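Local coordinates for protein 5'-nucleotidase SurE (Aquifex aeolicus, PDB 2WQK) that probably hydrolyses nucleoside 5'-monophosphates to nucleosides and phosphate, using one divalent metal ion per subunit, at residues 4-9 and 28-33; 87-92 and 118-123; 132-137 and 166-171; 12-17 and 93-98. One frame throughout, in Å; residues are numbered along the deposited sequence. Where two conformers were deposited one is given.

Contact 1: residues 4-9 and 28-33; sequences FLLVND and GRVVVV
Leu6 and Val30 meet obliquely: CD2 of Leu6 lies 3.9 Å from CG1 of Val30, and the same methyl reaches CG2 of Val32 at 4.1 Å. Against Val32, Leu6 runs side by side, both side chains pointing the same way. Leu6 is on the sheet face it shares with Phe4, Val30 and Val32. The ring of Phe4 reaches the start of the neighbouring strand, with CE2 near Gly28 N and CG2 of Val30 at its edge, close to the ring plane, 4.2 Å from CD2. On the other face Leu5 crosses Val33 obliquely, CD1 of Leu5 to CG2 of Val33 at 3.9 Å. These are neighbouring parallel strands of a beta-alpha-beta unit, 3-7 and 29-35, and the crossover helix 15-24 covers the face of Leu6 and Val30, while helix 69-80 covers that of Val31 and Val33. Leu6 sits on Ile17 and Leu20, and Val30 on Leu24. Four backbone hydrogen bonds join the strands. Phe4 N donates to Arg29 O and Val31 N to Phe4 O, both 2.8 Å; farther along, Leu6 N is held by Val31 O and Val33 N by Leu6 O. Beyond them Val7 still touches the second strand: CG1 of Val7, anti to the carbonyl carbon (chi1 -53°), lies 3.2 Å from Val33 O. Just past Val7 the first strand gives way to the loop that carries Asp9, a predicted ligand of the divalent metal.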
# COMPACT_ATOMS: atom_id res chain seq x y z
N PHE A 4 -10.72 5.29 30.27
CA PHE A 4 -10.92 4.48 29.06
C PHE A 4 -9.80 4.76 28.08
O PHE A 4 -9.45 5.90 27.85
CB PHE A 4 -12.25 4.84 28.39
CG PHE A 4 -13.37 5.02 29.37
CD1 PHE A 4 -13.79 3.97 30.15
CD2 PHE A 4 -13.99 6.26 29.54
CE1 PHE A 4 -14.80 4.12 31.06
CE2 PHE A 4 -15.01 6.39 30.47
CZ PHE A 4 -15.40 5.34 31.22
N LEU A 5 -9.28 3.69 27.46
CA LEU A 5 -8.34 3.81 26.36
C LEU A 5 -9.18 3.59 25.09
O LEU A 5 -9.73 2.50 24.91
CB LEU A 5 -7.24 2.75 26.47
CG LEU A 5 -6.22 2.73 25.31
CD1 LEU A 5 -5.60 4.07 25.13
CD2 LEU A 5 -5.15 1.64 25.54
N LEU A 6 -9.29 4.62 24.27
CA LEU A 6 -10.16 4.64 23.10
C LEU A 6 -9.30 4.70 21.86
O LEU A 6 -8.46 5.60 21.69
CB LEU A 6 -11.07 5.88 23.17
CG LEU A 6 -11.98 6.15 21.96
CD1 LEU A 6 -12.88 4.95 21.63
CD2 LEU A 6 -12.82 7.41 22.15
N VAL A 7 -9.53 3.74 20.96
CA VAL A 7 -8.79 3.63 19.71
C VAL A 7 -9.81 3.50 18.58
O VAL A 7 -11.02 3.34 18.82
CB VAL A 7 -7.85 2.39 19.72
CG1 VAL A 7 -6.96 2.44 20.96
CG2 VAL A 7 -8.64 1.07 19.63
N ASN A 8 -9.33 3.56 17.35
CA ASN A 8 -10.17 3.20 16.21
C ASN A 8 -9.29 2.76 15.04
O ASN A 8 -8.07 2.64 15.19
CB ASN A 8 -11.15 4.31 15.81
CG ASN A 8 -10.50 5.42 14.96
OD1 ASN A 8 -9.27 5.54 14.91
ND2 ASN A 8 -11.33 6.26 14.33
N ASP A 9 -9.94 2.50 13.91
CA ASP A 9 -9.25 2.13 12.68
C ASP A 9 -9.35 3.18 11.57
O ASP A 9 -8.69 3.07 10.55
CB ASP A 9 -9.82 0.78 12.16
CG ASP A 9 -8.85 0.03 11.29
OD1 ASP A 9 -7.63 0.14 11.43
OD2 ASP A 9 -9.38 -0.69 10.43
N GLY A 28 -15.89 9.26 32.72
CA GLY A 28 -14.51 9.13 33.19
C GLY A 28 -13.55 9.85 32.25
O GLY A 28 -13.97 10.70 31.48
N ARG A 29 -12.28 9.49 32.36
CA ARG A 29 -11.24 10.12 31.54
C ARG A 29 -11.02 9.28 30.31
O ARG A 29 -10.81 8.08 30.40
CB ARG A 29 -9.93 10.22 32.27
CG ARG A 29 -8.84 10.90 31.45
CD ARG A 29 -7.48 10.76 32.12
NE ARG A 29 -7.51 11.25 33.50
CZ ARG A 29 -7.46 12.55 33.84
NH1 ARG A 29 -7.31 13.49 32.91
NH2 ARG A 29 -7.51 12.90 35.12
N VAL A 30 -11.11 9.97 29.16
CA VAL A 30 -10.94 9.29 27.86
C VAL A 30 -9.54 9.59 27.39
O VAL A 30 -9.20 10.75 27.16
CB VAL A 30 -11.95 9.79 26.78
CG1 VAL A 30 -11.80 8.94 25.54
CG2 VAL A 30 -13.41 9.79 27.35
N VAL A 31 -8.76 8.53 27.16
CA VAL A 31 -7.43 8.68 26.61
C VAL A 31 -7.49 8.08 25.22
O VAL A 31 -7.74 6.88 25.07
CB VAL A 31 -6.35 7.97 27.48
CG1 VAL A 31 -4.96 8.07 26.83
CG2 VAL A 31 -6.35 8.59 28.92
N VAL A 32 -7.28 8.93 24.23
CA VAL A 32 -7.36 8.49 22.82
C VAL A 32 -5.96 8.22 22.30
O VAL A 32 -5.06 9.06 22.42
CB VAL A 32 -7.98 9.55 21.90
CG1 VAL A 32 -7.83 9.26 20.38
CG2 VAL A 32 -9.44 9.73 22.27
N VAL A 33 -5.81 7.07 21.65
CA VAL A 33 -4.59 6.79 20.88
C VAL A 33 -5.13 6.16 19.59
O VAL A 33 -5.75 5.08 19.65
CB VAL A 33 -3.63 5.81 21.61
CG1 VAL A 33 -2.35 5.61 20.81
CG2 VAL A 33 -3.30 6.36 23.02

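Contact 2: residues 87-92 and 118-123; sequences DLVLSG and LGIPSI
Ile123 and Val89, the two residues with most surface buried here, lie on different faces of the sheet, on adjoining parallel strands. Ile123 runs side by side with Leu90, the two pointing the same way, and CD2 of Leu90 rests 3.9 Å from CB of Ile123. Helix 135-152 backs this side, Val146 touching both Leu88 and Leu90. Val89 faces the other way and crosses Ile120 at about a right angle, its CG2 3.8 Å from CG2 of Ile120; its CB is also close to the hydroxyl of Ser122. Leu88 crosses Pro121, likewise at about a right angle, and lays CD2 3.7 Å from CB of the proline ring. The strands belong to the beta-alpha-beta unit of strand 88-94, helix 107-117 and strand 122-128; Gly119, with positive phi, closes the end of that helix in a Schellman motif. Backbone bonds alternate along the pair: Val89 N to Pro121 O, Ile123 N to Val89 O, and Ser91 N to Ile123 O, each 3.0 Å. The hydroxyl of Ser122 turns back along its own chain and donates to Ile120 O at 2.8 Å, reaching that oxygen from above the carbonyl plane. The hydroxyl of Ser91 is taken up by Thr108 O. The polar groups of both buried serines are thus paired with backbone carbonyls, and the side-chain contacts are mostly aliphatic, so main-chain bonds and hydrocarbon contact together hold the strands.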
# COMPACT_ATOMS: atom_id res chain seq x y z
N ASP A 87 -9.98 1.03 32.86
CA ASP A 87 -11.16 0.25 33.17
C ASP A 87 -11.65 -0.52 31.94
O ASP A 87 -12.18 -1.64 32.09
CB ASP A 87 -12.26 1.14 33.74
CG ASP A 87 -11.84 1.73 35.07
OD1 ASP A 87 -12.13 1.06 36.08
OD2 ASP A 87 -11.15 2.77 35.12
N LEU A 88 -11.54 0.12 30.79
CA LEU A 88 -11.96 -0.48 29.52
C LEU A 88 -11.07 0.00 28.39
O LEU A 88 -10.51 1.10 28.43
CB LEU A 88 -13.41 -0.07 29.13
CG LEU A 88 -14.58 -0.53 30.02
CD1 LEU A 88 -15.87 0.28 29.75
CD2 LEU A 88 -14.86 -1.99 29.83
N VAL A 89 -10.92 -0.89 27.39
CA VAL A 89 -10.43 -0.52 26.08
C VAL A 89 -11.64 -0.50 25.17
O VAL A 89 -12.44 -1.47 25.16
CB VAL A 89 -9.36 -1.51 25.53
CG1 VAL A 89 -9.15 -1.24 24.05
CG2 VAL A 89 -8.08 -1.42 26.39
N LEU A 90 -11.81 0.61 24.44
CA LEU A 90 -12.96 0.82 23.55
C LEU A 90 -12.42 1.12 22.18
O LEU A 90 -11.40 1.77 22.04
CB LEU A 90 -13.77 2.05 24.05
CG LEU A 90 -14.27 1.90 25.50
CD1 LEU A 90 -14.96 3.19 25.98
CD2 LEU A 90 -15.20 0.71 25.71
N SER A 91 -13.09 0.59 21.16
CA SER A 91 -12.64 0.77 19.80
C SER A 91 -13.82 1.14 18.91
O SER A 91 -14.80 0.43 18.88
CB SER A 91 -12.04 -0.56 19.29
OG SER A 91 -11.50 -0.41 18.02
N GLY A 92 -13.71 2.27 18.24
CA GLY A 92 -14.79 2.77 17.39
C GLY A 92 -15.03 4.26 17.63
O GLY A 92 -14.15 4.95 18.16
N LEU A 118 -4.58 -8.15 26.60
CA LEU A 118 -3.82 -7.48 27.65
C LEU A 118 -4.48 -7.58 29.02
O LEU A 118 -3.92 -7.02 29.99
CB LEU A 118 -3.63 -6.01 27.29
CG LEU A 118 -2.63 -5.74 26.16
CD1 LEU A 118 -2.59 -4.27 25.72
CD2 LEU A 118 -1.21 -6.17 26.52
N GLY A 119 -5.64 -8.24 29.13
CA GLY A 119 -6.28 -8.42 30.41
C GLY A 119 -7.21 -7.31 30.81
O GLY A 119 -7.47 -7.11 32.03
N ILE A 120 -7.71 -6.58 29.80
CA ILE A 120 -8.59 -5.42 30.07
C ILE A 120 -9.95 -5.67 29.41
O ILE A 120 -9.98 -6.04 28.25
CB ILE A 120 -8.01 -4.12 29.46
CG1 ILE A 120 -6.55 -3.88 29.89
CG2 ILE A 120 -8.95 -2.94 29.81
CD1 ILE A 120 -5.68 -3.02 28.96
N PRO A 121 -11.06 -5.47 30.11
CA PRO A 121 -12.38 -5.63 29.50
C PRO A 121 -12.49 -4.67 28.31
O PRO A 121 -12.03 -3.50 28.39
CB PRO A 121 -13.36 -5.29 30.62
CG PRO A 121 -12.53 -5.40 31.88
CD PRO A 121 -11.14 -5.11 31.54
N SER A 122 -13.11 -5.14 27.22
CA SER A 122 -13.04 -4.40 25.96
C SER A 122 -14.30 -4.51 25.12
O SER A 122 -14.97 -5.53 25.15
CB SER A 122 -11.81 -4.78 25.14
OG SER A 122 -10.60 -4.73 25.88
N ILE A 123 -14.57 -3.46 24.35
CA ILE A 123 -15.77 -3.36 23.53
C ILE A 123 -15.43 -2.65 22.23
O ILE A 123 -14.72 -1.64 22.23
CB ILE A 123 -16.88 -2.49 24.23
CG1 ILE A 123 -17.13 -2.95 25.66
CG2 ILE A 123 -18.12 -2.51 23.42
CD1 ILE A 123 -18.11 -2.02 26.44

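Contact 3: residues 132-137 and 166-171; sequences NIMFEE and NLRYEE
The turn that leads into helix 135-152, with Met134 at the N-cap position, is held by Asn166 from the loop after strand 158-165. The carboxamide of Asn166 uses both its ends. OD1 takes the N-H of Met134 at 2.8 Å in an almost straight bond (176°), and ND2 donates to Asn132 O at 3.1 Å. Asn132 O lies nearly in the amide plane of Asn166, yet ND2 sits well above the carbonyl plane of Asn132. CG of Asn166 is anti to the backbone N (chi1 -171°), which places CG on the side of the turn. Met134 crosses Asn166 at about a right angle, and its chain bends at chi3 so that CE comes to rest 3.5 Å from C of Leu167. Farther along, on the first turn of the helix, Glu137 OE1 accepts from Tyr169 N at 2.9 Å, met on the anti side of the carboxylate and close to its plane. The Tyr169 hydroxyl is bonded to Asp144, farther along the same helix. A water also donates to Glu137 OE1 and to Glu170 OE2, linking two acids whose OE1 atoms are 3.9 Å apart. Each acid has a counter-charge: Glu137 OE2 pairs with Lys140 NZ, and Glu170 OE1 with Arg168 NH2 at 2.7 Å. The repulsion expected between Glu137 and Glu170 is therefore probably eased by these two cations and by the shared water, while the neutral amide of Asn166 ties the turn to the loop by two uncharged hydrogen bonds.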
# COMPACT_ATOMS: atom_id res chain seq x y z
N ASN A 132 -24.49 9.37 5.67
CA ASN A 132 -25.09 10.28 6.64
C ASN A 132 -25.27 9.56 7.96
O ASN A 132 -26.37 9.50 8.53
CB ASN A 132 -26.44 10.81 6.15
CG ASN A 132 -26.38 11.35 4.74
OD1 ASN A 132 -25.45 12.06 4.37
ND2 ASN A 132 -27.40 11.00 3.93
N ILE A 133 -24.18 9.01 8.46
CA ILE A 133 -24.23 8.32 9.73
C ILE A 133 -24.29 9.34 10.88
O ILE A 133 -23.43 10.23 11.00
CB ILE A 133 -23.02 7.39 9.90
CG1 ILE A 133 -23.04 6.30 8.82
CG2 ILE A 133 -23.06 6.77 11.31
CD1 ILE A 133 -21.83 5.40 8.80
N MET A 134 -25.26 9.12 11.75
CA MET A 134 -25.49 10.00 12.91
C MET A 134 -24.64 9.56 14.12
O MET A 134 -25.14 9.01 15.10
CB MET A 134 -26.97 9.99 13.28
CG MET A 134 -27.86 10.60 12.17
SD MET A 134 -29.63 10.56 12.56
CE MET A 134 -30.01 8.87 12.13
N PHE A 135 -23.33 9.81 14.03
CA PHE A 135 -22.40 9.34 15.07
C PHE A 135 -22.73 9.89 16.46
O PHE A 135 -22.53 9.20 17.43
CB PHE A 135 -20.98 9.69 14.69
CG PHE A 135 -20.47 8.90 13.53
CD1 PHE A 135 -20.08 7.55 13.70
CD2 PHE A 135 -20.34 9.46 12.28
CE1 PHE A 135 -19.64 6.84 12.62
CE2 PHE A 135 -19.85 8.73 11.21
CZ PHE A 135 -19.50 7.42 11.40
N GLU A 136 -23.22 11.13 16.56
CA GLU A 136 -23.56 11.64 17.89
C GLU A 136 -24.76 10.97 18.51
O GLU A 136 -24.79 10.80 19.73
CB GLU A 136 -23.74 13.16 17.89
CG GLU A 136 -22.50 13.86 17.48
CD GLU A 136 -22.61 15.37 17.61
OE1 GLU A 136 -23.73 15.87 17.81
OE2 GLU A 136 -21.58 16.03 17.51
N GLU A 137 -25.75 10.59 17.70
CA GLU A 137 -26.86 9.81 18.18
C GLU A 137 -26.39 8.42 18.61
O GLU A 137 -26.77 7.92 19.64
CB GLU A 137 -27.95 9.66 17.12
CG GLU A 137 -28.62 11.00 16.71
CD GLU A 137 -29.41 11.60 17.83
OE1 GLU A 137 -30.11 10.89 18.56
OE2 GLU A 137 -29.36 12.84 17.98
N ASN A 166 -28.21 3.09 12.24
CA ASN A 166 -28.14 4.51 11.97
C ASN A 166 -29.49 5.16 12.16
O ASN A 166 -30.18 5.48 11.19
CB ASN A 166 -27.61 4.77 10.58
CG ASN A 166 -27.31 6.22 10.34
OD1 ASN A 166 -27.02 6.95 11.27
ND2 ASN A 166 -27.36 6.65 9.07
N LEU A 167 -29.87 5.29 13.42
CA LEU A 167 -31.13 5.88 13.81
C LEU A 167 -30.92 6.93 14.89
O LEU A 167 -29.95 6.89 15.65
CB LEU A 167 -32.04 4.81 14.39
CG LEU A 167 -32.55 3.71 13.45
CD1 LEU A 167 -33.18 2.56 14.23
CD2 LEU A 167 -33.55 4.28 12.44
N ARG A 168 -31.88 7.86 15.00
CA ARG A 168 -31.87 8.69 16.16
C ARG A 168 -32.01 7.86 17.42
O ARG A 168 -32.66 6.81 17.41
CB ARG A 168 -33.03 9.71 16.10
CG ARG A 168 -32.85 10.73 15.03
CD ARG A 168 -34.03 11.73 15.03
NE ARG A 168 -34.37 12.18 16.39
CZ ARG A 168 -35.45 11.80 17.09
NH1 ARG A 168 -36.36 10.97 16.59
NH2 ARG A 168 -35.62 12.28 18.31
N TYR A 169 -31.39 8.33 18.50
CA TYR A 169 -31.38 7.62 19.77
C TYR A 169 -32.77 7.18 20.20
O TYR A 169 -33.00 6.05 20.58
CB TYR A 169 -30.74 8.49 20.85
CG TYR A 169 -30.67 7.95 22.24
CD1 TYR A 169 -29.85 6.86 22.55
CD2 TYR A 169 -31.32 8.58 23.30
CE1 TYR A 169 -29.74 6.39 23.82
CE2 TYR A 169 -31.22 8.11 24.59
CZ TYR A 169 -30.42 7.01 24.85
OH TYR A 169 -30.32 6.54 26.15
N GLU A 170 -33.74 8.08 20.07
CA GLU A 170 -35.08 7.76 20.52
C GLU A 170 -35.81 6.75 19.63
O GLU A 170 -36.86 6.20 20.04
CB GLU A 170 -35.90 9.05 20.65
CG GLU A 170 -35.27 10.03 21.65
CD GLU A 170 -34.12 10.89 21.06
OE1 GLU A 170 -33.83 10.85 19.83
OE2 GLU A 170 -33.52 11.64 21.86
N GLU A 171 -35.29 6.54 18.42
CA GLU A 171 -35.86 5.57 17.48
C GLU A 171 -35.24 4.17 17.61
O GLU A 171 -35.75 3.23 17.03
CB GLU A 171 -35.68 6.04 16.04
CG GLU A 171 -36.53 7.27 15.65
CD GLU A 171 -38.03 6.98 15.64
OE1 GLU A 171 -38.47 5.80 15.67
OE2 GLU A 171 -38.79 7.97 15.59
O HOH W 1 -31.60 12.35 20.36

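Contact 4: residues 12-17 and 93-98; sequences YFSPGI and INEGPN. With NA (sodium ion), chain D; SO4 (sulfate ion), chain C.
Gly16, in the first turn of helix 15-24, comes backbone to backbone against Ile93 near the end of strand 88-94, their CA atoms 4.4 Å apart, just after the cis peptide that precedes Ile93. Ile93 N gives a weak hydrogen bond to Gly16 O at 3.3 Å, and Gly16 CA in turn points a hydrogen at Ile93 O; with no side chain on the glycine, that carbonyl can come this near. The side chain of Ile93 lies against Gly16 O, CD1 at 3.6 Å. In one of its two conformers, Ser14 caps the helix weakly through Ile17 N and gives its hydroxyl hydrogen to a water that donates on to Ile93 O. The side chain of Glu95, also in one of two conformers, crosses Pro15 at about a right angle, OE2 3.6 Å from CD of Pro15. Next to Ile93 begins the metal site. CG of Asn94 is anti to the backbone N (chi1 -163°), and OD1 binds the sodium ion at 2.3 Å. Asp10 and Ser40, two sulfate oxygens and a water complete the shell, that water also donating to Glu95 O. Asn94 ND2 donates to Gly96 O at 2.9 Å and weakly to sulfate O1, while Asn98 ND2, also bonded to Ser126, reaches sulfate O3 at 3.2 Å. Glu95 N bonds to Asp10 OD2 and probably helps to position it. Sodium is bound by three of the four predicted divalent-metal ligands, and the sulfate, probably from the crystallisation liquor, is consistent with a substrate phosphate lying here.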
# COMPACT_ATOMS: atom_id res chain seq x y z
N TYR A 12 -7.72 9.33 13.91
CA TYR A 12 -8.05 10.15 15.09
C TYR A 12 -9.04 11.25 14.79
O TYR A 12 -9.68 11.78 15.71
CB TYR A 12 -6.80 10.73 15.72
CG TYR A 12 -6.14 11.82 14.90
CD1 TYR A 12 -6.59 13.14 14.97
CD2 TYR A 12 -5.05 11.53 14.08
CE1 TYR A 12 -5.99 14.12 14.24
CE2 TYR A 12 -4.44 12.53 13.34
CZ TYR A 12 -4.92 13.81 13.42
OH TYR A 12 -4.30 14.80 12.71
N PHE A 13 -9.12 11.63 13.53
CA PHE A 13 -9.98 12.75 13.08
C PHE A 13 -11.41 12.34 12.70
O PHE A 13 -12.26 13.18 12.35
CB PHE A 13 -9.30 13.44 11.87
CG PHE A 13 -8.89 12.47 10.82
CD1 PHE A 13 -9.83 11.98 9.94
CD2 PHE A 13 -7.59 11.97 10.76
CE1 PHE A 13 -9.46 10.99 8.99
CE2 PHE A 13 -7.23 11.01 9.84
CZ PHE A 13 -8.16 10.53 8.96
N SER A 14 -11.70 11.03 12.74
CA SER A 14 -12.96 10.56 12.22
C SER A 14 -14.11 11.00 13.13
O SER A 14 -13.94 11.13 14.36
CB SER A 14 -12.96 9.03 12.10
OG SER A 14 -13.22 8.42 13.35
N PRO A 15 -15.28 11.26 12.53
CA PRO A 15 -16.41 11.68 13.36
C PRO A 15 -16.85 10.60 14.40
O PRO A 15 -17.38 10.90 15.45
CB PRO A 15 -17.53 11.92 12.35
CG PRO A 15 -17.11 11.14 11.15
CD PRO A 15 -15.63 11.23 11.10
N GLY A 16 -16.61 9.32 14.10
CA GLY A 16 -17.05 8.26 14.99
C GLY A 16 -16.25 8.24 16.29
O GLY A 16 -16.83 8.03 17.35
N ILE A 17 -14.93 8.36 16.21
CA ILE A 17 -14.10 8.31 17.41
C ILE A 17 -14.33 9.59 18.23
O ILE A 17 -14.38 9.55 19.45
CB ILE A 17 -12.59 8.06 17.14
CG1 ILE A 17 -11.91 7.62 18.41
CG2 ILE A 17 -11.90 9.20 16.41
CD1 ILE A 17 -10.46 7.30 18.29
N ILE A 93 -16.20 4.76 17.21
CA ILE A 93 -17.23 4.07 16.47
C ILE A 93 -16.84 3.95 15.03
O ILE A 93 -16.55 4.94 14.36
CB ILE A 93 -18.56 4.87 16.49
CG1 ILE A 93 -19.02 5.09 17.94
CG2 ILE A 93 -19.64 4.15 15.64
CD1 ILE A 93 -19.90 6.36 18.13
N ASN A 94 -16.80 2.71 14.53
CA ASN A 94 -16.43 2.49 13.15
C ASN A 94 -17.40 3.10 12.16
O ASN A 94 -18.59 3.07 12.38
CB ASN A 94 -16.31 0.98 12.83
CG ASN A 94 -15.53 0.73 11.53
OD1 ASN A 94 -14.42 1.24 11.36
ND2 ASN A 94 -16.12 -0.08 10.61
N GLU A 95 -16.84 3.57 11.06
CA GLU A 95 -17.61 4.07 9.94
C GLU A 95 -18.00 2.84 9.10
O GLU A 95 -17.34 2.51 8.09
CB GLU A 95 -16.78 5.04 9.11
CG GLU A 95 -16.25 6.25 9.83
CD GLU A 95 -15.26 7.02 8.96
OE1 GLU A 95 -14.71 6.45 7.97
OE2 GLU A 95 -15.05 8.21 9.26
N GLY A 96 -18.99 2.13 9.56
CA GLY A 96 -19.58 1.01 8.86
C GLY A 96 -19.65 -0.18 9.80
O GLY A 96 -19.02 -0.18 10.86
N PRO A 97 -20.46 -1.17 9.45
CA PRO A 97 -20.68 -2.31 10.33
C PRO A 97 -19.55 -3.32 10.39
O PRO A 97 -18.72 -3.39 9.47
CB PRO A 97 -21.94 -2.97 9.76
CG PRO A 97 -21.86 -2.63 8.32
CD PRO A 97 -21.21 -1.27 8.19
N ASN A 98 -19.56 -4.11 11.46
CA ASN A 98 -18.70 -5.28 11.59
C ASN A 98 -19.52 -6.45 12.12
O ASN A 98 -19.65 -6.64 13.35
CB ASN A 98 -17.52 -4.93 12.47
CG ASN A 98 -16.49 -4.10 11.73
OD1 ASN A 98 -15.90 -4.56 10.73
ND2 ASN A 98 -16.28 -2.86 12.19
NA NA D . -13.11 1.24 9.44
S SO4 C . -12.72 -1.77 10.13
O1 SO4 C . -13.76 -1.37 9.18
O2 SO4 C . -11.91 -0.55 10.44
O3 SO4 C . -13.29 -2.20 11.36
O4 SO4 C . -11.83 -2.83 9.57
O HOH W 2 -14.19 5.95 13.47
O HOH W 3 -14.83 1.39 7.71

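In the fold
From the N terminus, contact 1 closes first: strand 3-7 meets strand 29-35 after the crossover through helix 15-24. Contact 4 opens within that loop, at the start of the helix, but closes only at 93-98, so it crosses contact 1; it also crosses contact 2, whose loop from strand 88-94 through helix 107-117 to strand 122-128 begins before 93-98. Contacts 1 and 2 follow in series, yet share the sheet, where Leu5 and Val7 bond to Leu90. Contact 3 comes last, tying the start of helix 135-152 to the loop after strand 158-165. Phe135 from that helix packs on Gly16 and Glu95, bringing contact 3 against contact 4 beside the metal site.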